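Local coordinates for protein putative alpha-L-fucosidase (Bacteroides thetaiotaomicron, PDB 4H41) that probably hydrolyses alpha-L-fucosyl linkages of host glycans, using a TIM-barrel domain, at residues Met82-Pro87 with Asp144-Met149; Tyr78-Thr83 with Lys92-Pro97; Ile72-Gly77 with Gly159-Gly164; Phe38-Ser43 with Ile309-Ser314. One frame throughout, in Å; residues are numbered along the deposited sequence.

Contact 1: Met82-Pro87 with Asp144-Met149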
# COMPACT_ATOMS: atom_id res chain seq x y z
N MSE B 82 17.27 -14.98 -10.19
CA MSE B 82 18.60 -14.45 -10.48
C MSE B 82 18.50 -13.23 -11.39
O MSE B 82 17.50 -13.01 -12.07
CB MSE B 82 19.51 -15.52 -11.09
CG MSE B 82 19.05 -15.98 -12.46
SE MSE B 82 20.11 -17.45 -13.18
CE MSE B 82 19.29 -18.88 -12.29
N THR B 83 19.58 -12.46 -11.40
CA THR B 83 19.69 -11.21 -12.15
C THR B 83 20.48 -11.33 -13.43
O THR B 83 20.58 -10.36 -14.17
CB THR B 83 20.36 -10.14 -11.26
OG1 THR B 83 21.70 -10.54 -10.95
CG2 THR B 83 19.58 -9.84 -10.02
N TYR B 84 21.12 -12.47 -13.67
CA TYR B 84 21.93 -12.69 -14.87
C TYR B 84 21.90 -14.20 -15.21
O TYR B 84 21.56 -14.99 -14.33
CB TYR B 84 23.36 -12.18 -14.63
CG TYR B 84 24.17 -13.04 -13.69
CD1 TYR B 84 24.00 -12.96 -12.32
CD2 TYR B 84 25.10 -13.95 -14.18
CE1 TYR B 84 24.71 -13.79 -11.45
CE2 TYR B 84 25.85 -14.76 -13.32
CZ TYR B 84 25.70 -14.62 -11.95
OH TYR B 84 26.32 -15.49 -11.09
N PRO B 85 22.30 -14.60 -16.43
CA PRO B 85 22.20 -16.02 -16.82
C PRO B 85 23.36 -16.83 -16.27
O PRO B 85 24.30 -17.16 -17.00
CB PRO B 85 22.17 -15.97 -18.35
CG PRO B 85 22.95 -14.76 -18.69
CD PRO B 85 22.69 -13.76 -17.58
N SER B 86 23.31 -17.11 -14.97
CA SER B 86 24.36 -17.84 -14.25
C SER B 86 24.44 -19.30 -14.66
O SER B 86 23.55 -20.06 -14.29
CB SER B 86 24.08 -17.78 -12.75
OG SER B 86 24.84 -18.72 -12.01
N PRO B 87 25.53 -19.78 -15.30
CA PRO B 87 25.61 -21.21 -15.60
C PRO B 87 25.50 -22.07 -14.33
O PRO B 87 24.80 -23.07 -14.33
CB PRO B 87 27.00 -21.37 -16.27
CG PRO B 87 27.30 -20.03 -16.80
CD PRO B 87 26.69 -19.05 -15.85
N ASP B 144 33.37 -16.48 -8.86
CA ASP B 144 34.28 -16.95 -9.92
C ASP B 144 33.72 -16.65 -11.33
O ASP B 144 34.39 -16.03 -12.14
CB ASP B 144 34.54 -18.44 -9.78
CG ASP B 144 35.26 -19.04 -10.99
OD1 ASP B 144 36.42 -18.61 -11.26
OD2 ASP B 144 34.63 -19.86 -11.72
N GLU B 145 32.46 -16.99 -11.57
CA GLU B 145 31.89 -16.82 -12.93
C GLU B 145 31.61 -15.36 -13.24
O GLU B 145 31.83 -14.92 -14.36
CB GLU B 145 30.63 -17.72 -13.14
CG GLU B 145 29.43 -17.33 -12.34
CD GLU B 145 28.19 -18.20 -12.49
OE1 GLU B 145 28.29 -19.36 -12.94
OE2 GLU B 145 27.11 -17.71 -12.09
N VAL B 146 31.18 -14.59 -12.25
CA VAL B 146 30.89 -13.19 -12.43
C VAL B 146 32.16 -12.37 -12.71
O VAL B 146 32.11 -11.47 -13.53
CB VAL B 146 30.08 -12.68 -11.21
CG1 VAL B 146 30.20 -11.19 -11.04
CG2 VAL B 146 28.62 -13.11 -11.37
N TRP B 147 33.27 -12.67 -12.08
CA TRP B 147 34.53 -11.98 -12.42
C TRP B 147 34.89 -12.25 -13.89
O TRP B 147 35.25 -11.33 -14.63
CB TRP B 147 35.70 -12.39 -11.53
CG TRP B 147 36.91 -11.56 -11.82
CD1 TRP B 147 38.03 -11.94 -12.51
CD2 TRP B 147 37.00 -10.14 -11.65
NE1 TRP B 147 38.86 -10.85 -12.71
CE2 TRP B 147 38.25 -9.73 -12.18
CE3 TRP B 147 36.20 -9.18 -11.02
CZ2 TRP B 147 38.66 -8.40 -12.19
CZ3 TRP B 147 36.59 -7.85 -11.05
CH2 TRP B 147 37.83 -7.48 -11.59
N LYS B 148 34.74 -13.50 -14.32
CA LYS B 148 35.09 -13.87 -15.70
C LYS B 148 34.12 -13.30 -16.72
O LYS B 148 34.54 -12.82 -17.76
CB LYS B 148 35.15 -15.39 -15.84
CG LYS B 148 36.35 -15.99 -15.11
CD LYS B 148 36.22 -17.50 -14.91
N MSE B 149 32.82 -13.36 -16.41
CA MSE B 149 31.78 -12.92 -17.35
C MSE B 149 31.62 -11.40 -17.40
O MSE B 149 31.35 -10.86 -18.46
CB MSE B 149 30.43 -13.55 -16.95
CG MSE B 149 30.37 -15.06 -17.15
SE MSE B 149 28.76 -15.79 -16.22
CE MSE B 149 27.43 -15.07 -17.49

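Contact 2: Tyr78-Thr83 with Lys92-Pro97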
# COMPACT_ATOMS: atom_id res chain seq x y z
N TYR B 78 18.26 -14.43 -5.38
CA TYR B 78 17.58 -14.71 -4.13
C TYR B 78 16.81 -16.01 -4.31
O TYR B 78 15.86 -16.05 -5.10
CB TYR B 78 16.68 -13.55 -3.72
CG TYR B 78 15.91 -13.86 -2.46
CD1 TYR B 78 16.55 -14.32 -1.31
CD2 TYR B 78 14.52 -13.78 -2.44
CE1 TYR B 78 15.84 -14.66 -0.17
CE2 TYR B 78 13.80 -14.11 -1.29
CZ TYR B 78 14.46 -14.56 -0.17
OH TYR B 78 13.78 -14.96 0.95
N ARG B 79 17.25 -17.07 -3.62
CA ARG B 79 16.66 -18.40 -3.76
C ARG B 79 16.68 -18.79 -5.26
O ARG B 79 17.77 -18.78 -5.84
CB ARG B 79 15.28 -18.48 -3.12
CG ARG B 79 15.31 -18.23 -1.61
CD ARG B 79 13.94 -18.38 -0.97
NE ARG B 79 13.91 -17.93 0.41
CZ ARG B 79 14.17 -18.67 1.50
NH1 ARG B 79 14.52 -19.94 1.38
NH2 ARG B 79 14.11 -18.12 2.71
N LYS B 80 15.53 -19.05 -5.93
CA LYS B 80 15.58 -19.48 -7.35
C LYS B 80 15.55 -18.33 -8.37
O LYS B 80 15.66 -18.58 -9.56
CB LYS B 80 14.48 -20.47 -7.65
CG LYS B 80 14.73 -21.79 -6.91
CD LYS B 80 13.81 -22.92 -7.36
CE LYS B 80 14.32 -24.24 -6.87
NZ LYS B 80 13.48 -25.38 -7.34
N PHE B 81 15.49 -17.09 -7.91
CA PHE B 81 15.49 -15.93 -8.81
C PHE B 81 16.92 -15.41 -8.97
O PHE B 81 17.69 -15.42 -8.01
CB PHE B 81 14.55 -14.84 -8.31
CG PHE B 81 13.11 -15.20 -8.51
CD1 PHE B 81 12.48 -14.96 -9.72
CD2 PHE B 81 12.41 -15.87 -7.52
CE1 PHE B 81 11.17 -15.38 -9.94
CE2 PHE B 81 11.07 -16.22 -7.72
CZ PHE B 81 10.49 -16.06 -8.95
N MSE B 82 17.27 -14.98 -10.19
CA MSE B 82 18.60 -14.45 -10.48
C MSE B 82 18.50 -13.23 -11.39
O MSE B 82 17.50 -13.01 -12.07
CB MSE B 82 19.51 -15.52 -11.09
CG MSE B 82 19.05 -15.98 -12.46
SE MSE B 82 20.11 -17.45 -13.18
CE MSE B 82 19.29 -18.88 -12.29
N THR B 83 19.58 -12.46 -11.40
CA THR B 83 19.69 -11.21 -12.15
C THR B 83 20.48 -11.33 -13.43
O THR B 83 20.58 -10.36 -14.17
CB THR B 83 20.36 -10.14 -11.26
OG1 THR B 83 21.70 -10.54 -10.95
CG2 THR B 83 19.58 -9.84 -10.02
N LYS B 92 21.73 -25.57 -10.83
CA LYS B 92 21.12 -25.85 -9.53
C LYS B 92 19.57 -25.72 -9.57
O LYS B 92 18.94 -25.86 -8.53
CB LYS B 92 21.70 -24.91 -8.45
CG LYS B 92 23.20 -25.14 -8.17
CD LYS B 92 23.43 -26.41 -7.35
CE LYS B 92 24.83 -26.95 -7.45
NZ LYS B 92 25.00 -28.17 -6.61
N GLY B 93 18.97 -25.51 -10.74
CA GLY B 93 17.51 -25.43 -10.87
C GLY B 93 16.88 -24.07 -10.69
O GLY B 93 15.65 -23.97 -10.55
N CYS B 94 17.67 -23.00 -10.76
CA CYS B 94 17.14 -21.65 -10.61
C CYS B 94 16.55 -21.16 -11.95
O CYS B 94 16.78 -21.75 -13.00
CB CYS B 94 18.20 -20.72 -10.06
SG CYS B 94 18.82 -21.22 -8.42
N TYR B 95 15.74 -20.11 -11.90
CA TYR B 95 14.96 -19.65 -13.05
C TYR B 95 15.70 -18.71 -13.97
O TYR B 95 16.23 -17.69 -13.52
CB TYR B 95 13.71 -18.92 -12.55
CG TYR B 95 12.89 -19.66 -11.50
CD1 TYR B 95 12.70 -21.04 -11.58
CD2 TYR B 95 12.33 -18.99 -10.43
CE1 TYR B 95 11.97 -21.72 -10.61
CE2 TYR B 95 11.61 -19.66 -9.46
CZ TYR B 95 11.46 -21.03 -9.53
OH TYR B 95 10.71 -21.72 -8.60
N MSE B 96 15.70 -19.00 -15.27
CA MSE B 96 16.30 -18.09 -16.24
C MSE B 96 15.50 -16.77 -16.23
O MSE B 96 14.29 -16.81 -16.44
CB MSE B 96 16.24 -18.73 -17.65
CG MSE B 96 16.83 -17.88 -18.75
SE MSE B 96 18.75 -17.82 -18.66
CE MSE B 96 19.12 -17.27 -20.52
N PRO B 97 16.15 -15.61 -16.01
CA PRO B 97 15.42 -14.33 -16.09
C PRO B 97 15.27 -13.90 -17.53
O PRO B 97 16.01 -14.36 -18.39
CB PRO B 97 16.35 -13.37 -15.33
CG PRO B 97 17.71 -13.90 -15.62
CD PRO B 97 17.59 -15.39 -15.77
O HOH W 1 13.74 -25.65 -9.99
O HOH W 2 15.26 -15.46 -12.21

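Contact 3: Ile72-Gly77 with Gly159-Gly164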
# COMPACT_ATOMS: atom_id res chain seq x y z
N ILE B 72 24.52 -0.05 -6.35
CA ILE B 72 24.79 -1.34 -5.75
C ILE B 72 23.65 -2.29 -6.01
O ILE B 72 22.56 -2.11 -5.41
CB ILE B 72 25.02 -1.22 -4.23
CG1 ILE B 72 26.12 -0.17 -3.87
CG2 ILE B 72 25.31 -2.61 -3.65
CD1 ILE B 72 25.60 1.03 -3.13
N MSE B 73 23.88 -3.33 -6.83
CA MSE B 73 22.82 -4.32 -7.09
C MSE B 73 22.75 -5.19 -5.88
O MSE B 73 23.73 -5.82 -5.53
CB MSE B 73 23.13 -5.12 -8.35
CG MSE B 73 21.89 -5.86 -8.86
SE MSE B 73 22.36 -7.01 -10.35
CE MSE B 73 23.49 -8.12 -9.40
N ILE B 74 21.66 -5.13 -5.15
CA ILE B 74 21.63 -5.64 -3.77
C ILE B 74 21.89 -7.14 -3.62
O ILE B 74 22.61 -7.51 -2.70
CB ILE B 74 20.33 -5.18 -3.04
CG1 ILE B 74 20.48 -5.29 -1.52
CG2 ILE B 74 19.11 -5.91 -3.55
CD1 ILE B 74 19.41 -4.52 -0.71
N ARG B 75 21.39 -8.00 -4.51
CA ARG B 75 21.69 -9.44 -4.44
C ARG B 75 21.49 -10.06 -5.80
O ARG B 75 20.41 -9.98 -6.42
CB ARG B 75 20.91 -10.17 -3.35
CG ARG B 75 19.40 -10.11 -3.46
CD ARG B 75 18.74 -10.56 -2.17
NE ARG B 75 19.00 -9.67 -1.04
CZ ARG B 75 18.31 -8.58 -0.71
NH1 ARG B 75 17.28 -8.18 -1.45
NH2 ARG B 75 18.66 -7.86 0.35
N SER B 76 22.59 -10.63 -6.33
CA SER B 76 22.63 -11.18 -7.66
C SER B 76 21.64 -12.33 -7.88
O SER B 76 21.29 -12.63 -9.02
CB SER B 76 24.04 -11.60 -8.03
OG SER B 76 24.59 -12.51 -7.10
N GLY B 77 21.19 -12.92 -6.80
CA GLY B 77 20.06 -13.81 -6.80
C GLY B 77 19.47 -13.95 -5.42
O GLY B 77 20.10 -13.59 -4.41
N GLY B 159 33.24 -2.85 -7.41
CA GLY B 159 33.15 -3.30 -6.04
C GLY B 159 32.19 -4.42 -5.81
O GLY B 159 31.48 -4.84 -6.73
N TRP B 160 32.18 -4.90 -4.57
CA TRP B 160 31.37 -6.02 -4.13
C TRP B 160 30.56 -5.65 -2.91
O TRP B 160 31.08 -5.02 -1.99
CB TRP B 160 32.28 -7.20 -3.76
CG TRP B 160 33.23 -7.60 -4.84
CD1 TRP B 160 34.48 -7.12 -5.06
CD2 TRP B 160 33.01 -8.60 -5.85
NE1 TRP B 160 35.09 -7.83 -6.07
CE2 TRP B 160 34.20 -8.72 -6.60
CE3 TRP B 160 31.91 -9.42 -6.19
CZ2 TRP B 160 34.33 -9.62 -7.67
CZ3 TRP B 160 32.07 -10.35 -7.22
CH2 TRP B 160 33.27 -10.44 -7.95
N TYR B 161 29.31 -6.08 -2.87
CA TYR B 161 28.45 -5.88 -1.73
C TYR B 161 28.21 -7.25 -1.12
O TYR B 161 27.67 -8.14 -1.79
CB TYR B 161 27.15 -5.16 -2.11
CG TYR B 161 26.12 -5.23 -1.01
CD1 TYR B 161 26.39 -4.69 0.25
CD2 TYR B 161 24.92 -5.89 -1.19
CE1 TYR B 161 25.47 -4.79 1.29
CE2 TYR B 161 23.97 -5.96 -0.17
CZ TYR B 161 24.27 -5.44 1.09
OH TYR B 161 23.42 -5.56 2.14
N ILE B 162 28.64 -7.45 0.12
CA ILE B 162 28.47 -8.73 0.84
C ILE B 162 27.08 -8.66 1.46
O ILE B 162 26.87 -7.95 2.45
CB ILE B 162 29.63 -8.95 1.83
CG1 ILE B 162 30.98 -8.97 1.07
CG2 ILE B 162 29.43 -10.24 2.63
CD1 ILE B 162 32.16 -8.72 1.92
N SER B 163 26.12 -9.29 0.78
CA SER B 163 24.69 -9.13 1.02
C SER B 163 24.09 -9.90 2.20
O SER B 163 22.90 -9.70 2.49
CB SER B 163 23.91 -9.48 -0.26
OG SER B 163 24.24 -10.78 -0.67
N GLY B 164 24.89 -10.69 2.90
CA GLY B 164 24.44 -11.39 4.10
C GLY B 164 24.18 -10.42 5.24
O GLY B 164 25.13 -9.91 5.84
O HOH W 3 21.37 -7.31 1.72
O HOH W 4 20.53 -10.59 1.19

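Contact 4: Phe38-Ser43 with Ile309-Ser314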
# COMPACT_ATOMS: atom_id res chain seq x y z
N PHE B 38 21.25 1.59 -3.61
CA PHE B 38 20.99 0.23 -4.00
C PHE B 38 20.10 0.25 -5.21
O PHE B 38 19.38 1.23 -5.47
CB PHE B 38 20.33 -0.58 -2.90
CG PHE B 38 21.29 -0.91 -1.79
CD1 PHE B 38 22.15 -2.00 -1.89
CD2 PHE B 38 21.38 -0.11 -0.67
CE1 PHE B 38 23.02 -2.32 -0.86
CE2 PHE B 38 22.27 -0.42 0.37
CZ PHE B 38 23.10 -1.52 0.26
N LEU B 39 20.17 -0.84 -5.94
CA LEU B 39 19.32 -1.21 -7.05
C LEU B 39 18.63 -2.43 -6.50
O LEU B 39 19.31 -3.45 -6.34
CB LEU B 39 20.14 -1.50 -8.32
CG LEU B 39 21.11 -0.43 -8.79
CD1 LEU B 39 22.07 -1.01 -9.80
CD2 LEU B 39 20.37 0.75 -9.34
N ASP B 40 17.32 -2.38 -6.23
CA ASP B 40 16.64 -3.45 -5.51
C ASP B 40 16.29 -4.65 -6.37
O ASP B 40 15.12 -4.93 -6.64
CB ASP B 40 15.39 -2.90 -4.82
CG ASP B 40 14.78 -3.90 -3.85
OD1 ASP B 40 15.54 -4.69 -3.24
OD2 ASP B 40 13.55 -3.87 -3.69
N GLU B 41 17.33 -5.38 -6.78
CA GLU B 41 17.25 -6.62 -7.53
C GLU B 41 18.23 -7.61 -6.89
O GLU B 41 19.36 -7.21 -6.77
CB GLU B 41 17.67 -6.38 -8.99
CG GLU B 41 16.75 -5.47 -9.76
CD GLU B 41 15.44 -6.07 -10.21
OE1 GLU B 41 15.23 -7.30 -10.03
OE2 GLU B 41 14.64 -5.30 -10.78
N ILE B 42 17.86 -8.85 -6.53
CA ILE B 42 16.51 -9.37 -6.44
C ILE B 42 15.92 -8.89 -5.13
O ILE B 42 16.51 -9.13 -4.08
CB ILE B 42 16.47 -10.92 -6.50
CG1 ILE B 42 17.03 -11.47 -7.83
CG2 ILE B 42 15.05 -11.40 -6.25
CD1 ILE B 42 16.29 -11.03 -9.12
N SER B 43 14.76 -8.25 -5.16
CA SER B 43 14.14 -7.72 -3.96
C SER B 43 13.60 -8.79 -3.05
O SER B 43 13.00 -9.74 -3.51
CB SER B 43 13.00 -6.79 -4.33
OG SER B 43 12.44 -6.17 -3.19
N ILE B 309 24.66 6.25 1.51
CA ILE B 309 24.00 5.52 0.44
C ILE B 309 22.55 5.38 0.88
O ILE B 309 22.24 5.64 2.04
CB ILE B 309 24.69 4.17 0.11
CG1 ILE B 309 24.50 3.14 1.26
CG2 ILE B 309 26.18 4.41 -0.21
CD1 ILE B 309 25.07 1.75 0.93
N THR B 310 21.65 4.93 -0.00
CA THR B 310 20.27 4.72 0.40
C THR B 310 19.69 3.47 -0.19
O THR B 310 19.97 3.12 -1.34
CB THR B 310 19.39 5.95 -0.03
OG1 THR B 310 18.06 5.83 0.48
CG2 THR B 310 19.29 6.12 -1.56
N PHE B 311 18.85 2.82 0.59
CA PHE B 311 17.85 1.86 0.14
C PHE B 311 16.56 2.69 0.14
O PHE B 311 16.06 3.01 1.22
CB PHE B 311 17.76 0.62 1.01
CG PHE B 311 16.86 -0.43 0.39
CD1 PHE B 311 15.48 -0.33 0.51
CD2 PHE B 311 17.38 -1.40 -0.45
CE1 PHE B 311 14.64 -1.20 -0.17
CE2 PHE B 311 16.54 -2.28 -1.12
CZ PHE B 311 15.18 -2.19 -0.96
N GLU B 312 16.01 3.09 -1.00
CA GLU B 312 16.43 2.80 -2.37
C GLU B 312 15.92 3.90 -3.26
O GLU B 312 14.74 4.24 -3.17
CB GLU B 312 15.87 1.44 -2.83
CG GLU B 312 16.45 0.96 -4.15
CD GLU B 312 15.48 0.66 -5.29
OE1 GLU B 312 14.33 1.14 -5.23
OE2 GLU B 312 15.89 -0.03 -6.25
N PHE B 313 16.76 4.45 -4.09
CA PHE B 313 16.37 5.59 -4.91
C PHE B 313 15.18 5.31 -5.82
O PHE B 313 14.23 6.11 -5.83
CB PHE B 313 17.53 6.08 -5.75
CG PHE B 313 17.22 7.25 -6.63
CD1 PHE B 313 16.75 7.07 -7.92
CD2 PHE B 313 17.44 8.55 -6.19
CE1 PHE B 313 16.43 8.16 -8.73
CE2 PHE B 313 17.09 9.63 -6.99
CZ PHE B 313 16.61 9.43 -8.26
N SER B 314 15.25 4.25 -6.63
CA SER B 314 14.23 4.01 -7.67
C SER B 314 12.78 3.97 -7.15
O SER B 314 11.89 4.41 -7.86
CB SER B 314 14.53 2.77 -8.47
OG SER B 314 15.81 2.96 -9.09
O HOH W 5 17.65 2.81 -7.09

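Contact 1: Met82-Pro87 with Asp144-Met149
Tyr84 and Glu145 each hold CG between their own backbone N and carbonyl carbon (chi1 72° and 69°), and beyond CG the Glu145 chain runs extended, which carries its carboxylate from helix 136-151 to the loop after strand 81-82. There OE2 of Glu145 accepts two hydrogen bonds. Tyr84 OH meets it at 2.6 Å through the anti lone pair, the one turned away from OE1, with ring and carboxylate planes 84° apart. Ser86 OG donates to the same OE2 over a very short 2.5 Å. Apolar groups flank this polar centre. Val146 CG2 approaches the ring obliquely, 3.3 Å from Tyr84 CZ, whereas Met149, present as selenomethionine, meets the ring at its edge. Its selenium stands 5.5 Å from the Tyr84 centroid, a Met-aromatic contact, and SE also lies 3.9 Å from Pro87 CD. Serine suits position 86 because it is the N-cap of helix 87-91, its OG also bonded to Leu89 N, and proline, which has no N-H to give, fits the first helical turn that follows. Glu145 OE1 accepts from Tyr88 N in that same turn. One carboxylate thus ties a phenol, a serine and a helix start together, and the N-H groups gathered at that helix end would probably stabilise its negative charge.

Contact 2: Tyr78-Thr83 with Lys92-Pro97
Lys80 and Phe81 meet Tyr95 at the type II' beta turn, Tyr78 to Phe81, that closes a small antiparallel hairpin of strands 77-78 and 81-82. The segment packed against it follows helix 87-91, which ends in a Schellman motif: Cys94 N bonds to Leu89 O and Gly93 N to Leu90 O. Gly93 has the positive phi (89°) of the C-prime position, where a CB would press on the preceding carbonyl oxygen. The backbones are joined by a hydrogen bond from Tyr95 N to Lys80 O, 2.8 Å long. The Tyr95 ring itself is used in two ways. One face takes a CH-pi contact from Lys80, whose CB lies 3.7 Å from the ring centroid. The edge of the Tyr95 ring points into the face of Phe81 as a T-shaped pair with planes at 77°, CD2 of Tyr95 standing over the centre of the Phe81 ring. Lysine suits this place because its CB packs on the ring face and its CD lies by Tyr95 OH, while the chain, extended beyond CG, delivers NZ to a salt bridge with Asp250 of the second subunit. The same NZ donates to a water at 2.7 Å that in turn donates to Gly93 O. Farther along, selenomethionine Met82 turns its CG to Pro97 CD, 3.7 Å away, an apolar pair whose side chains meet at about a right angle. A second water completes the join, accepting from Met82 N at 2.9 Å and donating to Tyr95 O at 2.8 Å.

Contact 3: Ile72-Gly77 with Gly159-Gly164
Ile72 and Tyr161 meet inside the TIM barrel, on strands 70-73 and 157-162, which have strand 115-119 between them in the sheet. The apolar contacts come first. Ile72 CG2, anti to its backbone N, reaches Tyr161 CB at 3.5 Å, the two side chains crossing at about a right angle. Ile74 instead lies beside the tyrosine, pointing the same way, with CG1 3.8 Å from Tyr161 CE2. A backbone oxygen supplies the next contact: Ile74 O faces the ring edge in plane, 3.2 Å from Tyr161 CD2, and this buried carbonyl has no hydrogen-bonding partner in the model. Water carries the polar links. One molecule joins Tyr161 OH (2.7 Å), Arg75 NH2 and Ser163 O, while Tyr161 OH also bonds to an unidentified ligand, probably from the crystallisation liquor, which may mark a pocket at the barrel mouth. An alanine in place of Tyr161 would probably open a gap beside Ile74 and leave this water without its phenol partner. Arginine suits position 75, just past the strand, because its several N-H groups can bond at once, NH1 to Ile42 O. Its NE donates at 2.9 Å to a second water, which donates to Ser163 O at 2.8 Å.

Contact 4: Phe38-Ser43 with Ile309-Ser314
Phe311 meets Asp40 at its ring edge: the carboxylate oxygen OD1 lies in the ring plane, 3.4 Å from Phe311 CE2, with the carboxylate turned 81° to the ring. The weakly positive ring hydrogens suit such an oxygen. One face of Phe311 carries CB of Glu312, 3.7 Å above its centre, an arrangement probably helped by the cis peptide bond between these two residues. Phe38 CB comes obliquely to the Phe311 ring, 3.9 Å from CD2. The Phe38 ring has the carbonyl group of Thr310 at its edge and is approached obliquely by Ile309, whose CD1 is 3.6 Å from Phe38 CE2. Two hydrogen bonds cross the contact. Phe38 N gives one to Thr310 O at 3.0 Å, pairing the first and last barrel strands. Asp40 N gives the other to Glu312 OE2 at 2.8 Å, on the anti side and 33° out of the carboxylate plane. Glutamate suits the N-cap of helix 313-316: its side chain caps a backbone N there, OE1 also bonds to His315 ND1, and OE2 still reaches Asp40 N. An alanine in place of Glu312 would probably leave Asp40 N without its acceptor and the helix start without its side-chain cap. A water donates to Phe38 O and accepts from Ser314 N. The Phe311 ring also borders a bound unidentified ligand, consistent with a pocket here. Strand 34-39 lies between strands 307-310 and 70-73; Phe38 meets Tyr161 edge-to-face inside the barrel, Leu39 touches Tyr105 of helix 101-111, and Phe313 packs on helix 53-65.

From the N terminus, the chain first enters contact 4, whose partner lies 266 residues on; this widest loop brings strand 307-310 back beside strand 34-39 and closes the barrel. Nested within it, contact 3 joins strands 70-73 and 157-162 across the barrel interior. Inside that loop lie the other two, which start from the same stretch and share Met82 and Thr83: contact 2 closes a short loop round helix 87-91, while contact 1 runs on to helix 136-151. Thr83 OG1 bonds to Ser76 O, and Ile42 packs on Thr83, linking this peripheral pair to the loops at the barrel mouth.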